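Fusarinine C esterase sidJ (Aspergillus fumigatus, PDB 6GUP) hydrolyses the ester bonds of the siderophore fusarinine C, releasing fusarinine and iron, but does not act on triacetylfusarinine C. Local coordinates at residues 127-139 with 263-275. Residues are numbered along the deposited sequence; the frame is centred on the assembly and turned at random.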
ATOM      1  N   GLN A 127       3.608   0.949  17.876  1.00 30.88           N
ATOM      2  CA  GLN A 127       5.047   1.239  17.872  1.00 31.52           C
ATOM      3  C   GLN A 127       5.313   2.623  17.287  1.00 31.02           C
ATOM      4  O   GLN A 127       6.087   3.394  17.850  1.00 30.78           O
ATOM      5  CB  GLN A 127       5.832   0.200  17.062  1.00 33.72           C
ATOM      6  CG  GLN A 127       5.826  -1.211  17.630  1.00 37.78           C
ATOM      7  CD  GLN A 127       6.386  -2.237  16.659  1.00 43.56           C
ATOM      8  OE1 GLN A 127       7.164  -1.908  15.761  1.00 46.73           O
ATOM      9  NE2 GLN A 127       5.990  -3.492  16.835  1.00 45.06           N
ATOM     10  N   CYS A 128       4.663   2.927  16.162  1.00 32.10           N
ATOM     11  CA  CYS A 128       4.774   4.244  15.520  1.00 33.36           C
ATOM     12  C   CYS A 128       4.315   5.389  16.428  1.00 34.42           C
ATOM     13  O   CYS A 128       4.908   6.469  16.405  1.00 34.44           O
ATOM     14  CB  CYS A 128       3.975   4.284  14.212  1.00 33.82           C
ATOM     15  SG  CYS A 128       4.312   2.913  13.084  1.00 38.08           S
ATOM     16  N   VAL A 129       3.277   5.143  17.227  1.00 33.41           N
ATOM     17  CA  VAL A 129       2.737   6.145  18.157  1.00 32.14           C
ATOM     18  C   VAL A 129       3.755   6.469  19.256  1.00 31.85           C
ATOM     19  O   VAL A 129       4.071   7.638  19.478  1.00 32.01           O
ATOM     20  CB  VAL A 129       1.390   5.690  18.780  1.00 31.30           C
ATOM     21  CG1 VAL A 129       0.898   6.684  19.829  1.00 30.68           C
ATOM     22  CG2 VAL A 129       0.333   5.513  17.696  1.00 30.41           C
ATOM     23  N   LEU A 130       4.263   5.438  19.930  1.00 31.42           N
ATOM     24  CA  LEU A 130       5.258   5.619  20.998  1.00 32.29           C
ATOM     25  C   LEU A 130       6.589   6.164  20.466  1.00 34.22           C
ATOM     26  O   LEU A 130       7.234   6.977  21.128  1.00 34.88           O
ATOM     27  CB  LEU A 130       5.489   4.306  21.765  1.00 31.94           C
ATOM     28  CG  LEU A 130       6.469   4.317  22.949  1.00 32.13           C
ATOM     29  CD1 LEU A 130       6.165   5.428  23.945  1.00 33.25           C
ATOM     30  CD2 LEU A 130       6.461   2.969  23.655  1.00 29.96           C
ATOM     31  N   HIS A 131       6.985   5.718  19.274  1.00 35.43           N
ATOM     32  CA  HIS A 131       8.205   6.203  18.612  1.00 35.41           C
ATOM     33  C   HIS A 131       8.072   7.679  18.211  1.00 33.33           C
ATOM     34  O   HIS A 131       9.016   8.451  18.372  1.00 33.30           O
ATOM     35  CB  HIS A 131       8.517   5.339  17.384  1.00 37.91           C
ATOM     36  CG  HIS A 131       9.922   5.460  16.884  1.00 41.91           C
ATOM     37  ND1 HIS A 131      10.916   4.577  17.248  1.00 44.54           N
ATOM     38  CD2 HIS A 131      10.490   6.329  16.016  1.00 45.24           C
ATOM     39  CE1 HIS A 131      12.040   4.909  16.638  1.00 46.61           C
ATOM     40  NE2 HIS A 131      11.808   5.967  15.884  1.00 46.96           N
ATOM     41  N   TYR A 132       6.898   8.059  17.705  1.00 32.58           N
ATOM     42  CA  TYR A 132       6.577   9.465  17.402  1.00 32.25           C
ATOM     43  C   TYR A 132       6.765  10.358  18.635  1.00 33.94           C
ATOM     44  O   TYR A 132       7.359  11.436  18.540  1.00 35.13           O
ATOM     45  CB  TYR A 132       5.135   9.587  16.878  1.00 31.96           C
ATOM     46  CG  TYR A 132       4.742  10.959  16.368  1.00 31.99           C
ATOM     47  CD1 TYR A 132       4.319  11.961  17.246  1.00 31.95           C
ATOM     48  CD2 TYR A 132       4.764  11.251  15.002  1.00 31.52           C
ATOM     49  CE1 TYR A 132       3.953  13.216  16.782  1.00 30.79           C
ATOM     50  CE2 TYR A 132       4.397  12.505  14.529  1.00 31.12           C
ATOM     51  CZ  TYR A 132       3.990  13.482  15.422  1.00 31.11           C
ATOM     52  OH  TYR A 132       3.632  14.727  14.962  1.00 32.25           O
ATOM     53  N   LEU A 133       6.268   9.893  19.780  1.00 34.07           N
ATOM     54  CA  LEU A 133       6.288  10.670  21.025  1.00 34.48           C
ATOM     55  C   LEU A 133       7.621  10.651  21.781  1.00 35.41           C
ATOM     56  O   LEU A 133       7.955  11.634  22.441  1.00 35.95           O
ATOM     57  CB  LEU A 133       5.176  10.186  21.967  1.00 33.49           C
ATOM     58  CG  LEU A 133       3.738  10.385  21.483  1.00 33.36           C
ATOM     59  CD1 LEU A 133       2.763   9.692  22.424  1.00 34.15           C
ATOM     60  CD2 LEU A 133       3.410  11.866  21.351  1.00 33.43           C
ATOM     61  N   SER A 134       8.370   9.550  21.694  1.00 36.28           N
ATOM     62  CA  SER A 134       9.516   9.313  22.584  1.00 37.72           C
ATOM     63  C   SER A 134      10.885   9.720  22.029  1.00 39.58           C
ATOM     64  O   SER A 134      11.777  10.077  22.801  1.00 41.22           O
ATOM     65  CB  SER A 134       9.558   7.838  22.997  1.00 37.41           C
ATOM     66  OG  SER A 134       9.808   6.992  21.887  1.00 37.36           O
ATOM     67  N   ARG A 135      11.055   9.669  20.708  1.00 40.84           N
ATOM     68  CA  ARG A 135      12.369   9.894  20.096  1.00 42.61           C
ATOM     69  C   ARG A 135      12.700  11.384  19.939  1.00 43.98           C
ATOM     70  O   ARG A 135      11.799  12.223  20.015  1.00 42.31           O
ATOM     71  CB  ARG A 135      12.449   9.185  18.739  1.00 45.65           C
ATOM     72  CG  ARG A 135      12.176   7.687  18.778  1.00 50.44           C
ATOM     73  CD  ARG A 135      12.961   6.933  19.844  1.00 56.12           C
ATOM     74  NE  ARG A 135      14.401   7.207  19.777  1.00 61.96           N
ATOM     75  CZ  ARG A 135      15.345   6.386  19.303  1.00 67.29           C
ATOM     76  NH1 ARG A 135      16.614   6.791  19.311  1.00 69.44           N
ATOM     77  NH2 ARG A 135      15.060   5.170  18.828  1.00 70.35           N
ATOM     78  N   PRO A 136      13.995  11.717  19.723  1.00 48.97           N
ATOM     79  CA  PRO A 136      14.409  13.109  19.500  1.00 51.25           C
ATOM     80  C   PRO A 136      13.715  13.780  18.315  1.00 53.30           C
ATOM     81  O   PRO A 136      13.396  13.113  17.326  1.00 51.52           O
ATOM     82  CB  PRO A 136      15.912  12.988  19.223  1.00 52.75           C
ATOM     83  CG  PRO A 136      16.324  11.751  19.925  1.00 53.59           C
ATOM     84  CD  PRO A 136      15.163  10.816  19.788  1.00 51.82           C
ATOM     85  N   ASN A 137      13.506  15.091  18.424  1.00 57.71           N
ATOM     86  CA  ASN A 137      12.834  15.884  17.396  1.00 64.21           C
ATOM     87  C   ASN A 137      13.767  17.012  16.934  1.00 72.11           C
ATOM     88  O   ASN A 137      13.543  18.184  17.255  1.00 73.01           O
ATOM     89  CB  ASN A 137      11.507  16.431  17.948  1.00 63.72           C
ATOM     90  CG  ASN A 137      10.630  17.068  16.879  1.00 61.96           C
ATOM     91  OD1 ASN A 137      10.759  16.781  15.686  1.00 60.90           O
ATOM     92  ND2 ASN A 137       9.722  17.936  17.309  1.00 61.23           N
ATOM     93  N   PRO A 138      14.834  16.656  16.187  1.00 82.08           N
ATOM     94  CA  PRO A 138      15.769  17.668  15.712  1.00 89.29           C
ATOM     95  C   PRO A 138      15.214  18.509  14.563  1.00 97.54           C
ATOM     96  O   PRO A 138      14.250  18.121  13.894  1.00 97.29           O
ATOM     97  CB  PRO A 138      16.967  16.837  15.244  1.00 90.08           C
ATOM     98  CG  PRO A 138      16.352  15.569  14.781  1.00 88.19           C
ATOM     99  CD  PRO A 138      15.264  15.304  15.781  1.00 84.51           C
ATOM    100  N   HIS A 139      15.866  19.645  14.353  1.00109.73           N
ATOM    101  CA  HIS A 139      15.474  20.658  13.369  1.00119.54           C
ATOM    102  C   HIS A 139      16.604  20.717  12.344  1.00113.43           C
ATOM    103  O   HIS A 139      17.252  21.750  12.161  1.00113.83           O
ATOM    104  CB  HIS A 139      15.251  22.025  14.045  1.00134.72           C
ATOM    105  CG  HIS A 139      16.357  22.423  14.976  1.00145.02           C
ATOM    106  ND1 HIS A 139      16.533  21.828  16.206  1.00148.54           N
ATOM    107  CD2 HIS A 139      17.355  23.329  14.849  1.00151.20           C
ATOM    108  CE1 HIS A 139      17.590  22.350  16.798  1.00153.81           C
ATOM    109  NE2 HIS A 139      18.105  23.267  15.999  1.00153.85           N
ATOM    110  N   LYS A 263      13.378   5.124  28.825  1.00 41.60           N
ATOM    111  CA  LYS A 263      13.870   5.572  27.515  1.00 41.37           C
ATOM    112  C   LYS A 263      12.777   5.723  26.454  1.00 39.04           C
ATOM    113  O   LYS A 263      13.009   6.378  25.436  1.00 38.66           O
ATOM    114  CB  LYS A 263      14.947   4.615  26.983  1.00 43.82           C
ATOM    115  CG  LYS A 263      16.107   4.394  27.940  1.00 50.07           C
ATOM    116  CD  LYS A 263      17.407   4.084  27.221  1.00 58.17           C
ATOM    117  CE  LYS A 263      18.501   3.717  28.212  1.00 65.40           C
ATOM    118  NZ  LYS A 263      19.862   3.993  27.679  1.00 69.53           N
ATOM    119  N   THR A 264      11.608   5.116  26.675  1.00 36.60           N
ATOM    120  CA  THR A 264      10.502   5.150  25.711  1.00 35.67           C
ATOM    121  C   THR A 264       9.279   5.867  26.294  1.00 35.49           C
ATOM    122  O   THR A 264       9.035   7.029  25.962  1.00 35.62           O
ATOM    123  CB  THR A 264      10.141   3.729  25.235  1.00 34.78           C
ATOM    124  OG1 THR A 264       9.811   2.907  26.362  1.00 34.73           O
ATOM    125  CG2 THR A 264      11.318   3.109  24.489  1.00 34.95           C
ATOM    126  N   PHE A 265       8.530   5.196  27.171  1.00 34.16           N
ATOM    127  CA  PHE A 265       7.369   5.814  27.832  1.00 34.05           C
ATOM    128  C   PHE A 265       7.779   7.033  28.662  1.00 35.43           C
ATOM    129  O   PHE A 265       7.081   8.049  28.661  1.00 35.38           O
ATOM    130  CB  PHE A 265       6.644   4.811  28.736  1.00 32.83           C
ATOM    131  CG  PHE A 265       5.867   3.766  27.990  1.00 32.30           C
ATOM    132  CD1 PHE A 265       4.559   4.010  27.582  1.00 30.87           C
ATOM    133  CD2 PHE A 265       6.434   2.528  27.708  1.00 32.84           C
ATOM    134  CE1 PHE A 265       3.835   3.042  26.900  1.00 31.61           C
ATOM    135  CE2 PHE A 265       5.716   1.556  27.024  1.00 32.76           C
ATOM    136  CZ  PHE A 265       4.414   1.814  26.620  1.00 32.24           C
ATOM    137  N   GLY A 266       8.912   6.920  29.356  1.00 36.86           N
ATOM    138  CA  GLY A 266       9.467   8.018  30.150  1.00 37.45           C
ATOM    139  C   GLY A 266       9.905   9.246  29.370  1.00 38.45           C
ATOM    140  O   GLY A 266       9.941  10.345  29.924  1.00 40.30           O
ATOM    141  N   MET A 267      10.239   9.070  28.091  1.00 37.29           N
ATOM    142  CA  MET A 267      10.593  10.196  27.214  1.00 37.36           C
ATOM    143  C   MET A 267       9.393  10.935  26.599  1.00 36.77           C
ATOM    144  O   MET A 267       9.591  11.944  25.921  1.00 38.43           O
ATOM    145  CB  MET A 267      11.548   9.730  26.103  1.00 37.52           C
ATOM    146  CG  MET A 267      12.924   9.304  26.596  1.00 41.12           C
ATOM    147  SD  MET A 267      13.852  10.589  27.466  1.00 45.18           S
ATOM    148  CE  MET A 267      14.061  11.816  26.177  1.00 48.41           C
ATOM    149  N   ILE A 268       8.165  10.465  26.837  1.00 35.92           N
ATOM    150  CA  ILE A 268       6.965  11.150  26.329  1.00 36.47           C
ATOM    151  C   ILE A 268       6.859  12.566  26.915  1.00 37.10           C
ATOM    152  O   ILE A 268       6.589  13.522  26.185  1.00 36.04           O
ATOM    153  CB  ILE A 268       5.665  10.346  26.596  1.00 36.32           C
ATOM    154  CG1 ILE A 268       5.669   9.045  25.778  1.00 35.23           C
ATOM    155  CG2 ILE A 268       4.424  11.163  26.232  1.00 36.92           C
ATOM    156  CD1 ILE A 268       4.621   8.034  26.193  1.00 33.53           C
ATOM    157  N   ARG A 269       7.077  12.693  28.223  1.00 38.01           N
ATOM    158  CA  ARG A 269       7.081  14.004  28.888  1.00 39.35           C
ATOM    159  C   ARG A 269       8.193  14.930  28.376  1.00 39.03           C
ATOM    160  O   ARG A 269       7.974  16.133  28.226  1.00 39.53           O
ATOM    161  CB  ARG A 269       7.219  13.847  30.407  1.00 41.70           C
ATOM    162  CG  ARG A 269       7.007  15.145  31.184  1.00 44.26           C
ATOM    163  CD  ARG A 269       7.212  14.976  32.681  1.00 48.35           C
ATOM    164  NE  ARG A 269       8.560  14.512  33.017  1.00 52.00           N
ATOM    165  CZ  ARG A 269       9.025  14.347  34.257  1.00 55.85           C
ATOM    166  NH1 ARG A 269       8.268  14.620  35.322  1.00 58.78           N
ATOM    167  NH2 ARG A 269      10.270  13.910  34.437  1.00 56.01           N
ATOM    168  N   GLU A 270       9.370  14.366  28.110  1.00 39.44           N
ATOM    169  CA  GLU A 270      10.562  15.159  27.782  1.00 41.29           C
ATOM    170  C   GLU A 270      10.524  15.772  26.377  1.00 40.03           C
ATOM    171  O   GLU A 270      10.945  16.917  26.200  1.00 40.12           O
ATOM    172  CB  GLU A 270      11.841  14.323  27.946  1.00 43.93           C
ATOM    173  CG  GLU A 270      12.019  13.648  29.305  1.00 49.43           C
ATOM    174  CD  GLU A 270      11.929  14.608  30.481  1.00 55.17           C
ATOM    175  OE1 GLU A 270      12.474  15.728  30.388  1.00 57.15           O
ATOM    176  OE2 GLU A 270      11.316  14.235  31.504  1.00 56.22           O
ATOM    177  N   GLN A 271      10.029  15.023  25.391  1.00 38.69           N
ATOM    178  CA  GLN A 271      10.001  15.498  23.996  1.00 38.46           C
ATOM    179  C   GLN A 271       8.922  16.556  23.729  1.00 38.43           C
ATOM    180  O   GLN A 271       9.044  17.332  22.779  1.00 39.09           O
ATOM    181  CB  GLN A 271       9.828  14.330  23.017  1.00 40.03           C
ATOM    182  CG  GLN A 271      10.903  13.246  23.088  1.00 41.99           C
ATOM    183  CD  GLN A 271      12.309  13.734  22.770  1.00 44.26           C
ATOM    184  OE1 GLN A 271      12.500  14.776  22.142  1.00 46.21           O
ATOM    185  NE2 GLN A 271      13.304  12.963  23.195  1.00 44.53           N
ATOM    186  N   GLY A 272       7.871  16.579  24.549  1.00 39.63           N
ATOM    187  CA  GLY A 272       6.830  17.609  24.466  1.00 40.33           C
ATOM    188  C   GLY A 272       5.904  17.506  23.265  1.00 40.63           C
ATOM    189  O   GLY A 272       5.413  18.527  22.777  1.00 41.82           O
ATOM    190  N   LEU A 273       5.655  16.282  22.796  1.00 39.51           N
ATOM    191  CA  LEU A 273       4.798  16.043  21.627  1.00 39.33           C
ATOM    192  C   LEU A 273       3.437  15.425  21.978  1.00 38.38           C
ATOM    193  O   LEU A 273       2.709  14.990  21.082  1.00 39.66           O
ATOM    194  CB  LEU A 273       5.537  15.173  20.603  1.00 41.21           C
ATOM    195  CG  LEU A 273       6.808  15.781  20.003  1.00 44.59           C
ATOM    196  CD1 LEU A 273       7.531  14.742  19.164  1.00 43.49           C
ATOM    197  CD2 LEU A 273       6.503  17.015  19.165  1.00 47.64           C
ATOM    198  N   LEU A 274       3.086  15.404  23.266  1.00 37.34           N
ATOM    199  CA  LEU A 274       1.751  15.000  23.705  1.00 35.98           C
ATOM    200  C   LEU A 274       1.213  16.005  24.721  1.00 38.23           C
ATOM    201  O   LEU A 274       1.492  15.895  25.917  1.00 37.71           O
ATOM    202  CB  LEU A 274       1.777  13.584  24.300  1.00 33.31           C
ATOM    203  CG  LEU A 274       0.461  12.995  24.830  1.00 32.82           C
ATOM    204  CD1 LEU A 274      -0.648  13.049  23.788  1.00 32.75           C
ATOM    205  CD2 LEU A 274       0.673  11.562  25.301  1.00 31.93           C
ATOM    206  N   ARG A 275       0.451  16.986  24.233  1.00 40.56           N
ATOM    207  CA  ARG A 275      -0.285  17.915  25.107  1.00 43.27           C
ATOM    208  C   ARG A 275      -1.697  17.371  25.358  1.00 40.70           C
ATOM    209  O   ARG A 275      -2.707  17.961  24.969  1.00 41.01           O
ATOM    210  CB  ARG A 275      -0.288  19.357  24.565  1.00 47.60           C
ATOM    211  CG  ARG A 275      -0.779  19.564  23.136  1.00 53.32           C
ATOM    212  CD  ARG A 275      -1.289  20.986  22.943  1.00 58.16           C
ATOM    213  NE  ARG A 275      -1.668  21.261  21.557  1.00 59.29           N
ATOM    214  CZ  ARG A 275      -0.831  21.589  20.569  1.00 59.63           C
ATOM    215  NH1 ARG A 275       0.483  21.696  20.771  1.00 58.94           N
ATOM    216  NH2 ARG A 275      -1.317  21.811  19.349  1.00 60.89           N
TER
HETATM  217  O   HOH W   1       6.235  13.483  23.540  1.00 32.10           O
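In this alpha/beta-hydrolase, helix 125-134 follows the probable nucleophile elbow around Ser123, and its far end packs on the short helical turn 268-271 that leads into strand 278-283. The backbones come closest at Ser134 and Met267, whose CA atoms are 4.8 Å apart. One turn back, Leu130 splits its two methyls. With CG anti to the backbone N (chi1 -178°), the fork faces the other segment; CD2 lies over one face of the Phe265 ring as a CH-pi contact, 3.9 Å from the ring centroid, while CD1 rests on CD1 of Ile268. Three residues on, Leu133 sets its CB against CG1 of Ile268, and its CD2 reaches CB of Leu274 at 3.8 Å.

The polar work is done where the helix ends. Ser134 turns its OG back to Leu130 O (2.7 Å), above the carbonyl plane and from the face opposite the one used by its own N, so two donors hold that oxygen. A water bridges the two segments, donating to Leu133 O (2.8 Å) and Ile268 O (2.7 Å) and accepting from Leu273 N; it thus satisfies three backbone groups. Gln271, bent at chi2 (-62°), sets the face of its amide against Arg135 O, which lies 3.2 Å from CD; NE2 makes a weak bond to Ser134 O (3.3 Å, 126° at the hydrogen). Beyond it, Leu273 sets CD1 against Tyr132 O and CD2 near ND2 of Asn137.

Arg154 binds the carbonyls of Arg135 and Pro136 and makes a cation-pi contact with Tyr132, whose hydroxyl is bonded to Met155 O. On the sheet side, Leu133 and Leu274 both touch Ala160 of strand 159-163; Phe265 stacks on Trp302 of helix 295-307, and Tyr132 leans on helix 86-108.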